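Long-range contacts in methyltransferase (Streptococcus pyogenes, PDB 2ESR), which probably transfers methyl groups from S-adenosylmethionine to a substrate, as a member of a family of Rossmann-like methyltransferases: residues A[21-25]-A[154-159]; A[37-41]-A[58-62]; A[95-101]-A[125-129]. Residues are numbered along the deposited sequence.

Contact 1: residues A[21-25]-A[154-159]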
loop_
_atom_site.group_PDB
_atom_site.type_symbol
_atom_site.label_atom_id
_atom_site.label_comp_id
_atom_site.label_asym_id
_atom_site.label_seq_id
_atom_site.Cartn_x
_atom_site.Cartn_y
_atom_site.Cartn_z
ATOM N N ALA A 21 16.819 -20.525 -2.805
ATOM C CA ALA A 21 17.114 -20.776 -4.212
ATOM C C ALA A 21 16.565 -19.651 -5.083
ATOM O O ALA A 21 17.267 -19.111 -5.936
ATOM C CB ALA A 21 16.508 -22.099 -4.638
ATOM N N ILE A 22 15.302 -19.304 -4.866
ATOM C CA ILE A 22 14.674 -18.243 -5.634
ATOM C C ILE A 22 15.460 -16.941 -5.518
ATOM O O ILE A 22 15.795 -16.312 -6.520
ATOM C CB ILE A 22 13.231 -17.996 -5.152
ATOM C CG1 ILE A 22 12.368 -19.221 -5.474
ATOM C CG2 ILE A 22 12.672 -16.730 -5.793
ATOM C CD1 ILE A 22 10.930 -19.115 -4.986
ATOM N N PHE A 23 15.769 -16.537 -4.295
ATOM C CA PHE A 23 16.476 -15.285 -4.122
ATOM C C PHE A 23 17.916 -15.284 -4.589
ATOM O O PHE A 23 18.488 -14.220 -4.814
ATOM C CB PHE A 23 16.334 -14.808 -2.678
ATOM C CG PHE A 23 14.987 -14.209 -2.401
ATOM C CD1 PHE A 23 14.691 -12.918 -2.838
ATOM C CD2 PHE A 23 13.985 -14.958 -1.794
ATOM C CE1 PHE A 23 13.420 -12.382 -2.681
ATOM C CE2 PHE A 23 12.702 -14.433 -1.631
ATOM C CZ PHE A 23 12.421 -13.137 -2.079
ATOM N N ASN A 24 18.500 -16.467 -4.756
ATOM C CA ASN A 24 19.866 -16.539 -5.261
ATOM C C ASN A 24 19.796 -16.290 -6.761
ATOM O O ASN A 24 20.788 -15.933 -7.397
ATOM C CB ASN A 24 20.489 -17.912 -4.987
ATOM C CG ASN A 24 20.939 -18.067 -3.552
ATOM O OD1 ASN A 24 21.416 -17.110 -2.940
ATOM N ND2 ASN A 24 20.808 -19.274 -3.010
HETATM N N MSE A 25 18.606 -16.472 -7.318
HETATM C CA MSE A 25 18.385 -16.259 -8.743
HETATM C C MSE A 25 18.214 -14.784 -9.068
HETATM O O MSE A 25 18.754 -14.287 -10.059
HETATM C CB MSE A 25 17.118 -16.977 -9.204
HETATM C CG MSE A 25 17.167 -18.480 -9.219
HETATM SE SE MSE A 25 15.440 -19.150 -9.787
HETATM C CE MSE A 25 15.423 -18.464 -11.595
ATOM N N TRP A 154 14.165 -14.280 -18.735
ATOM C CA TRP A 154 15.567 -14.029 -18.439
ATOM C C TRP A 154 16.186 -15.291 -17.860
ATOM O O TRP A 154 17.250 -15.732 -18.297
ATOM C CB TRP A 154 15.684 -12.870 -17.445
ATOM C CG TRP A 154 17.047 -12.678 -16.867
ATOM C CD1 TRP A 154 18.230 -12.595 -17.549
ATOM C CD2 TRP A 154 17.367 -12.507 -15.483
ATOM N NE1 TRP A 154 19.269 -12.380 -16.671
ATOM C CE2 TRP A 154 18.766 -12.321 -15.398
ATOM C CE3 TRP A 154 16.607 -12.490 -14.306
ATOM C CZ2 TRP A 154 19.421 -12.122 -14.179
ATOM C CZ3 TRP A 154 17.260 -12.292 -13.093
ATOM C CH2 TRP A 154 18.655 -12.110 -13.043
ATOM N N LYS A 155 15.502 -15.874 -16.880
ATOM C CA LYS A 155 15.968 -17.093 -16.235
ATOM C C LYS A 155 14.800 -18.020 -15.952
ATOM O O LYS A 155 13.674 -17.577 -15.734
ATOM C CB LYS A 155 16.653 -16.783 -14.905
ATOM C CG LYS A 155 18.004 -16.114 -14.993
ATOM C CD LYS A 155 18.563 -15.914 -13.590
ATOM C CE LYS A 155 19.993 -15.404 -13.614
ATOM N NZ LYS A 155 20.522 -15.219 -12.233
ATOM N N GLU A 156 15.083 -19.313 -15.956
ATOM C CA GLU A 156 14.081 -20.317 -15.663
ATOM C C GLU A 156 14.829 -21.485 -15.052
ATOM O O GLU A 156 15.802 -21.981 -15.623
ATOM C CB GLU A 156 13.337 -20.726 -16.936
ATOM C CG GLU A 156 14.224 -21.190 -18.075
ATOM C CD GLU A 156 13.530 -21.079 -19.423
ATOM O OE1 GLU A 156 12.364 -21.519 -19.532
ATOM O OE2 GLU A 156 14.153 -20.550 -20.370
ATOM N N LYS A 157 14.402 -21.896 -13.866
ATOM C CA LYS A 157 15.054 -23.002 -13.184
ATOM C C LYS A 157 14.023 -23.950 -12.607
ATOM O O LYS A 157 13.002 -23.525 -12.068
ATOM C CB LYS A 157 15.959 -22.483 -12.063
ATOM C CG LYS A 157 16.729 -23.580 -11.336
ATOM C CD LYS A 157 17.794 -23.000 -10.414
ATOM C CE LYS A 157 18.567 -24.103 -9.700
ATOM N NZ LYS A 157 19.221 -25.048 -10.654
ATOM N N ILE A 158 14.298 -25.241 -12.736
ATOM C CA ILE A 158 13.404 -26.264 -12.227
ATOM C C ILE A 158 14.093 -26.997 -11.088
ATOM O O ILE A 158 15.210 -27.482 -11.241
ATOM C CB ILE A 158 13.051 -27.301 -13.319
ATOM C CG1 ILE A 158 12.295 -26.622 -14.460
ATOM C CG2 ILE A 158 12.233 -28.435 -12.714
ATOM C CD1 ILE A 158 11.918 -27.559 -15.601
ATOM N N TYR A 159 13.437 -27.047 -9.936
ATOM C CA TYR A 159 13.981 -27.770 -8.798
ATOM C C TYR A 159 12.871 -28.296 -7.914
ATOM O O TYR A 159 11.884 -27.604 -7.652
ATOM C CB TYR A 159 14.972 -26.918 -7.996
ATOM C CG TYR A 159 14.681 -25.438 -7.902
ATOM C CD1 TYR A 159 15.723 -24.515 -7.990
ATOM C CD2 TYR A 159 13.392 -24.957 -7.682
ATOM C CE1 TYR A 159 15.497 -23.153 -7.861
ATOM C CE2 TYR A 159 13.152 -23.585 -7.549
ATOM C CZ TYR A 159 14.215 -22.693 -7.640
ATOM O OH TYR A 159 14.021 -21.340 -7.506
#
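The selenomethionine side chain of M25 lies against the face of strand 151-159 formed by K155, K157 and Y159, its SE atom 3.5 Å from OH of Y159 and 4.1 Å from CB of K157, while its CE atom comes within 3.9 Å of CB of K155. Its CA-to-CB bond points sideways; the m, t, p rotamer is what brings the end of the side chain onto the strand. SE stands 5.4 Å from the centroid of the Y159 ring and 66° off its normal, an oblique Met-aromatic contact. One helical turn earlier, CB of A21 touches CE1 of the same ring at 3.5 Å, and CG1 of I22 lies 3.4 Å from its OH. The two short segments run nearly antiparallel, at 160° with axes 10.5 Å apart, so a single helix face can meet K155, K157 and Y159, alternate residues whose CA-to-CB bonds all point toward it. This places helix 19-26 against the C-terminal part of the sheet, whose antiparallel strand 162-169 between strands 132-139 and 151-159 is as in class I methyltransferases. W154 and K155 both face V166 in a classic beta bulge. From there the extended K155 side chain donates a hydrogen bond from NZ to O of M25 at 3.0 Å.

Contact 2: residues A[37-41]-A[58-62]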
loop_
_atom_site.group_PDB
_atom_site.type_symbol
_atom_site.label_atom_id
_atom_site.label_comp_id
_atom_site.label_asym_id
_atom_site.label_seq_id
_atom_site.Cartn_x
_atom_site.Cartn_y
_atom_site.Cartn_z
ATOM N N ASP A 37 3.118 -8.408 -4.838
ATOM C CA ASP A 37 2.909 -9.843 -4.696
ATOM C C ASP A 37 1.432 -10.115 -4.951
ATOM O O ASP A 37 0.597 -9.939 -4.061
ATOM C CB ASP A 37 3.291 -10.293 -3.283
ATOM C CG ASP A 37 3.471 -11.798 -3.171
ATOM O OD1 ASP A 37 2.924 -12.538 -4.016
ATOM O OD2 ASP A 37 4.159 -12.241 -2.222
ATOM N N LEU A 38 1.119 -10.529 -6.173
ATOM C CA LEU A 38 -0.249 -10.832 -6.557
ATOM C C LEU A 38 -0.486 -12.307 -6.240
ATOM O O LEU A 38 0.423 -13.128 -6.375
ATOM C CB LEU A 38 -0.444 -10.556 -8.052
ATOM C CG LEU A 38 -0.254 -9.091 -8.461
ATOM C CD1 LEU A 38 -0.393 -8.954 -9.976
ATOM C CD2 LEU A 38 -1.289 -8.224 -7.754
ATOM N N PHE A 39 -1.705 -12.639 -5.831
ATOM C CA PHE A 39 -2.042 -14.009 -5.450
ATOM C C PHE A 39 -1.002 -14.355 -4.384
ATOM O O PHE A 39 -0.379 -15.414 -4.419
ATOM C CB PHE A 39 -1.909 -14.960 -6.648
ATOM C CG PHE A 39 -2.507 -14.425 -7.926
ATOM C CD1 PHE A 39 -1.711 -13.756 -8.854
ATOM C CD2 PHE A 39 -3.864 -14.582 -8.197
ATOM C CE1 PHE A 39 -2.259 -13.251 -10.035
ATOM C CE2 PHE A 39 -4.421 -14.080 -9.375
ATOM C CZ PHE A 39 -3.615 -13.414 -10.294
ATOM N N ALA A 40 -0.840 -13.439 -3.434
ATOM C CA ALA A 40 0.157 -13.538 -2.370
ATOM C C ALA A 40 0.232 -14.782 -1.489
ATOM O O ALA A 40 1.308 -15.104 -0.978
ATOM C CB ALA A 40 0.071 -12.302 -1.490
ATOM N N GLY A 41 -0.885 -15.473 -1.295
ATOM C CA GLY A 41 -0.866 -16.662 -0.457
ATOM C C GLY A 41 -0.512 -16.325 0.981
ATOM O O GLY A 41 -1.251 -15.602 1.645
ATOM N N VAL A 58 3.366 -4.512 -1.704
ATOM C CA VAL A 58 1.917 -4.471 -1.763
ATOM C C VAL A 58 1.569 -5.923 -2.022
ATOM O O VAL A 58 2.091 -6.528 -2.960
ATOM C CB VAL A 58 1.382 -3.611 -2.929
ATOM C CG1 VAL A 58 -0.135 -3.816 -3.064
ATOM C CG2 VAL A 58 1.685 -2.146 -2.682
ATOM N N LEU A 59 0.724 -6.494 -1.174
ATOM C CA LEU A 59 0.309 -7.880 -1.341
ATOM C C LEU A 59 -1.183 -7.918 -1.636
ATOM O O LEU A 59 -1.960 -7.200 -1.009
ATOM C CB LEU A 59 0.595 -8.691 -0.070
ATOM C CG LEU A 59 2.052 -8.948 0.326
ATOM C CD1 LEU A 59 2.702 -7.659 0.819
ATOM C CD2 LEU A 59 2.092 -10.008 1.412
ATOM N N VAL A 60 -1.581 -8.743 -2.599
ATOM C CA VAL A 60 -2.990 -8.874 -2.937
ATOM C C VAL A 60 -3.362 -10.338 -2.782
ATOM O O VAL A 60 -2.758 -11.204 -3.403
ATOM C CB VAL A 60 -3.292 -8.452 -4.389
ATOM C CG1 VAL A 60 -4.802 -8.507 -4.637
ATOM C CG2 VAL A 60 -2.761 -7.052 -4.654
ATOM N N GLU A 61 -4.351 -10.607 -1.937
ATOM C CA GLU A 61 -4.799 -11.971 -1.695
ATOM C C GLU A 61 -6.268 -11.918 -1.322
ATOM O O GLU A 61 -6.645 -11.232 -0.374
ATOM C CB GLU A 61 -3.980 -12.602 -0.562
ATOM C CG GLU A 61 -4.437 -13.999 -0.157
ATOM C CD GLU A 61 -4.456 -14.965 -1.326
ATOM O OE1 GLU A 61 -3.392 -15.161 -1.956
ATOM O OE2 GLU A 61 -5.535 -15.527 -1.616
ATOM N N LYS A 62 -7.092 -12.643 -2.075
ATOM C CA LYS A 62 -8.535 -12.666 -1.848
ATOM C C LYS A 62 -9.039 -13.630 -0.774
ATOM O O LYS A 62 -10.078 -13.383 -0.158
ATOM C CB LYS A 62 -9.259 -12.965 -3.163
ATOM C CG LYS A 62 -10.122 -11.821 -3.671
ATOM C CD LYS A 62 -11.140 -11.386 -2.621
ATOM C CE LYS A 62 -11.990 -10.230 -3.114
ATOM N NZ LYS A 62 -12.866 -9.702 -2.037
#
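Strands 34-38 and 56-60 run parallel, and D37 straddles L59: D37 N donates to V58 O at 2.8 Å (169°), and V60 N donates to D37 O at 2.9 Å (167°). Beyond the bridge the first segment turns sharply, with F39 at phi/psi 55/48, and A40 N bonds to V60 O at 2.9 Å (173°). The side chains separate by sheet face. CD2 of L38 meets CG2 of V60 at 3.6 Å on one, while CB of A40 packs 3.9 Å from CB of L59 on the side to which D37 points. E61, just past its strand, accepts a short 2.6 Å hydrogen bond at OE1 from G41 N, tying the loop after the first strand to the residue that follows the second; its OE2 accepts a hydrogen bond from N63 N. The arrangement belongs to a beta-alpha-beta unit completed by helix 44-51. Its glycine-bearing loop after the first strand and acidic residue after the second are consistent with the S-adenosylmethionine site of class I methyltransferases, where such an acid commonly binds the cofactor ribose.

Contact 3: residues A[95-101]-A[125-129]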
loop_
_atom_site.group_PDB
_atom_site.type_symbol
_atom_site.label_atom_id
_atom_site.label_comp_id
_atom_site.label_asym_id
_atom_site.label_seq_id
_atom_site.Cartn_x
_atom_site.Cartn_y
_atom_site.Cartn_z
ATOM N N ASP A 95 -6.067 -2.431 -11.531
ATOM C CA ASP A 95 -6.702 -1.192 -11.974
ATOM C C ASP A 95 -6.615 -0.068 -10.943
ATOM O O ASP A 95 -6.837 1.098 -11.268
ATOM C CB ASP A 95 -8.172 -1.448 -12.319
ATOM C CG ASP A 95 -8.338 -2.244 -13.599
ATOM O OD1 ASP A 95 -7.844 -1.778 -14.648
ATOM O OD2 ASP A 95 -8.961 -3.329 -13.560
ATOM N N CYS A 96 -6.282 -0.413 -9.704
ATOM C CA CYS A 96 -6.197 0.578 -8.640
ATOM C C CYS A 96 -4.766 0.951 -8.253
ATOM O O CYS A 96 -4.545 1.947 -7.564
ATOM C CB CYS A 96 -6.948 0.071 -7.411
ATOM S SG CYS A 96 -8.695 -0.276 -7.730
ATOM N N LEU A 97 -3.800 0.152 -8.700
ATOM C CA LEU A 97 -2.389 0.407 -8.399
ATOM C C LEU A 97 -1.866 1.590 -9.206
ATOM O O LEU A 97 -2.355 1.862 -10.300
ATOM C CB LEU A 97 -1.560 -0.836 -8.720
ATOM C CG LEU A 97 -1.973 -2.110 -7.986
ATOM C CD1 LEU A 97 -1.156 -3.292 -8.505
ATOM C CD2 LEU A 97 -1.768 -1.922 -6.495
ATOM N N THR A 98 -0.855 2.285 -8.690
ATOM C CA THR A 98 -0.335 3.442 -9.414
ATOM C C THR A 98 1.174 3.557 -9.574
ATOM O O THR A 98 1.650 4.080 -10.580
ATOM C CB THR A 98 -0.788 4.750 -8.761
ATOM O OG1 THR A 98 -0.142 4.882 -7.490
ATOM C CG2 THR A 98 -2.293 4.755 -8.569
ATOM N N GLY A 99 1.925 3.095 -8.584
ATOM C CA GLY A 99 3.369 3.221 -8.662
ATOM C C GLY A 99 4.052 2.156 -9.492
ATOM O O GLY A 99 3.487 1.091 -9.735
ATOM N N ARG A 100 5.264 2.455 -9.948
ATOM C CA ARG A 100 6.042 1.503 -10.728
ATOM C C ARG A 100 6.568 0.470 -9.736
ATOM O O ARG A 100 7.011 0.825 -8.643
ATOM C CB ARG A 100 7.220 2.205 -11.403
ATOM C CG ARG A 100 6.831 3.182 -12.500
ATOM C CD ARG A 100 6.588 2.466 -13.816
ATOM N NE ARG A 100 6.267 3.398 -14.895
ATOM C CZ ARG A 100 6.195 3.057 -16.177
ATOM N NH1 ARG A 100 6.427 1.806 -16.546
ATOM N NH2 ARG A 100 5.873 3.964 -17.091
ATOM N N PHE A 101 6.510 -0.802 -10.109
ATOM C CA PHE A 101 6.991 -1.864 -9.236
ATOM C C PHE A 101 8.272 -2.449 -9.794
ATOM O O PHE A 101 8.389 -2.665 -10.994
ATOM C CB PHE A 101 5.918 -2.935 -9.094
ATOM C CG PHE A 101 4.745 -2.482 -8.279
ATOM C CD1 PHE A 101 4.814 -2.493 -6.892
ATOM C CD2 PHE A 101 3.602 -1.983 -8.892
ATOM C CE1 PHE A 101 3.761 -2.007 -6.120
ATOM C CE2 PHE A 101 2.540 -1.495 -8.125
ATOM C CZ PHE A 101 2.622 -1.507 -6.739
ATOM N N LYS A 125 -0.913 -1.146 -18.077
ATOM C CA LYS A 125 -1.163 -0.114 -17.082
ATOM C C LYS A 125 0.119 0.589 -16.643
ATOM O O LYS A 125 0.111 1.358 -15.681
ATOM C CB LYS A 125 -1.857 -0.727 -15.863
ATOM C CG LYS A 125 -3.227 -1.338 -16.174
ATOM C CD LYS A 125 -4.196 -0.287 -16.699
ATOM C CE LYS A 125 -4.499 0.767 -15.650
ATOM N NZ LYS A 125 -5.200 0.186 -14.469
ATOM N N ASN A 126 1.207 0.321 -17.359
ATOM C CA ASN A 126 2.516 0.907 -17.072
ATOM C C ASN A 126 2.873 0.845 -15.598
ATOM O O ASN A 126 3.322 1.830 -15.013
ATOM C CB ASN A 126 2.559 2.355 -17.554
ATOM C CG ASN A 126 2.097 2.495 -18.981
ATOM O OD1 ASN A 126 0.921 2.758 -19.241
ATOM N ND2 ASN A 126 3.012 2.299 -19.922
ATOM N N LEU A 127 2.680 -0.329 -15.006
ATOM C CA LEU A 127 2.958 -0.537 -13.595
ATOM C C LEU A 127 4.304 -1.209 -13.334
ATOM O O LEU A 127 4.642 -1.496 -12.186
ATOM C CB LEU A 127 1.852 -1.390 -12.973
ATOM C CG LEU A 127 0.463 -0.745 -12.932
ATOM C CD1 LEU A 127 -0.581 -1.782 -12.542
ATOM C CD2 LEU A 127 0.483 0.401 -11.942
ATOM N N LEU A 128 5.064 -1.462 -14.394
ATOM C CA LEU A 128 6.359 -2.127 -14.257
ATOM C C LEU A 128 7.542 -1.187 -14.472
ATOM O O LEU A 128 7.591 -0.450 -15.457
ATOM C CB LEU A 128 6.460 -3.276 -15.263
ATOM C CG LEU A 128 5.352 -4.329 -15.214
ATOM C CD1 LEU A 128 5.584 -5.355 -16.306
ATOM C CD2 LEU A 128 5.327 -4.999 -13.842
ATOM N N SER A 129 8.502 -1.220 -13.558
ATOM C CA SER A 129 9.676 -0.362 -13.702
ATOM C C SER A 129 10.476 -0.849 -14.901
ATOM O O SER A 129 10.283 -1.971 -15.377
ATOM C CB SER A 129 10.553 -0.435 -12.454
ATOM O OG SER A 129 11.266 -1.663 -12.415
HETATM O O HOH W 1 -3.442 0.863 -12.496
#
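All four chi angles of K125 are m, a coiled conformation that curls the ammonium back to the end of helix 90-96. NZ forms a salt bridge there with OD1 of D95 (3.3 Å), its hydrogen bond weak, and a water 2.7 Å from K125 NZ donates to O of L97 at 2.6 Å; the ammonium also makes a weak hydrogen bond with I94 O. L127 reaches the same turn differently. Its CA-to-CB bond points away, yet the m, t rotamer carries CD2 to within 4.0 Å of CB of L97 and 3.6 Å of O of L97. Between these residues N126, at phi/psi 47/47, is the C-prime residue of a Schellman motif ending helix 111-124, the helix of the beta-alpha-beta crossover from strand 101-106 to strand 132-139. The chain leaves that motif directly into a short parallel pairing: F101 N donates to L127 O and S129 N to F101 O, both at 2.9 Å, so F101 straddles L128. R100, with chi1 and chi2 both m, folds its guanidinium over the segment: NH1 donates to L128 O at 2.8 Å, near the guanidinium plane, whereas N126 O lies over one face, 3.3 Å from CZ. F101, chi1 m, presents its ring edge to L127 O and packs on R34 and L36. The CA-to-CB bond of T98 points away from 125-129, and its OG1 is hydrogen-bonded to L85 O of the second subunit.

From the N terminus, helix 19-26 opens contact 1, a loop that closes only at strand 151-159, after 128 intervening residues. Contacts 2 and 3 both nest inside it and follow one another in series. Contact 2 closes first, spanning 16 residues and joining the neighbouring parallel strands 34-38 and 56-60. Contact 3 then links the end of helix 90-96 and the start of strand 101-106 to the chain leaving helix 111-124. These two meet through V58, whose CG2 lies 4.0 Å from CE1 of F101 and whose CG1 lies 4.2 Å from CD2 of L97. Contact 1 sits across the chain's centre from both, its centre about 21 Å from that of contact 2 and 24 Å from that of contact 3.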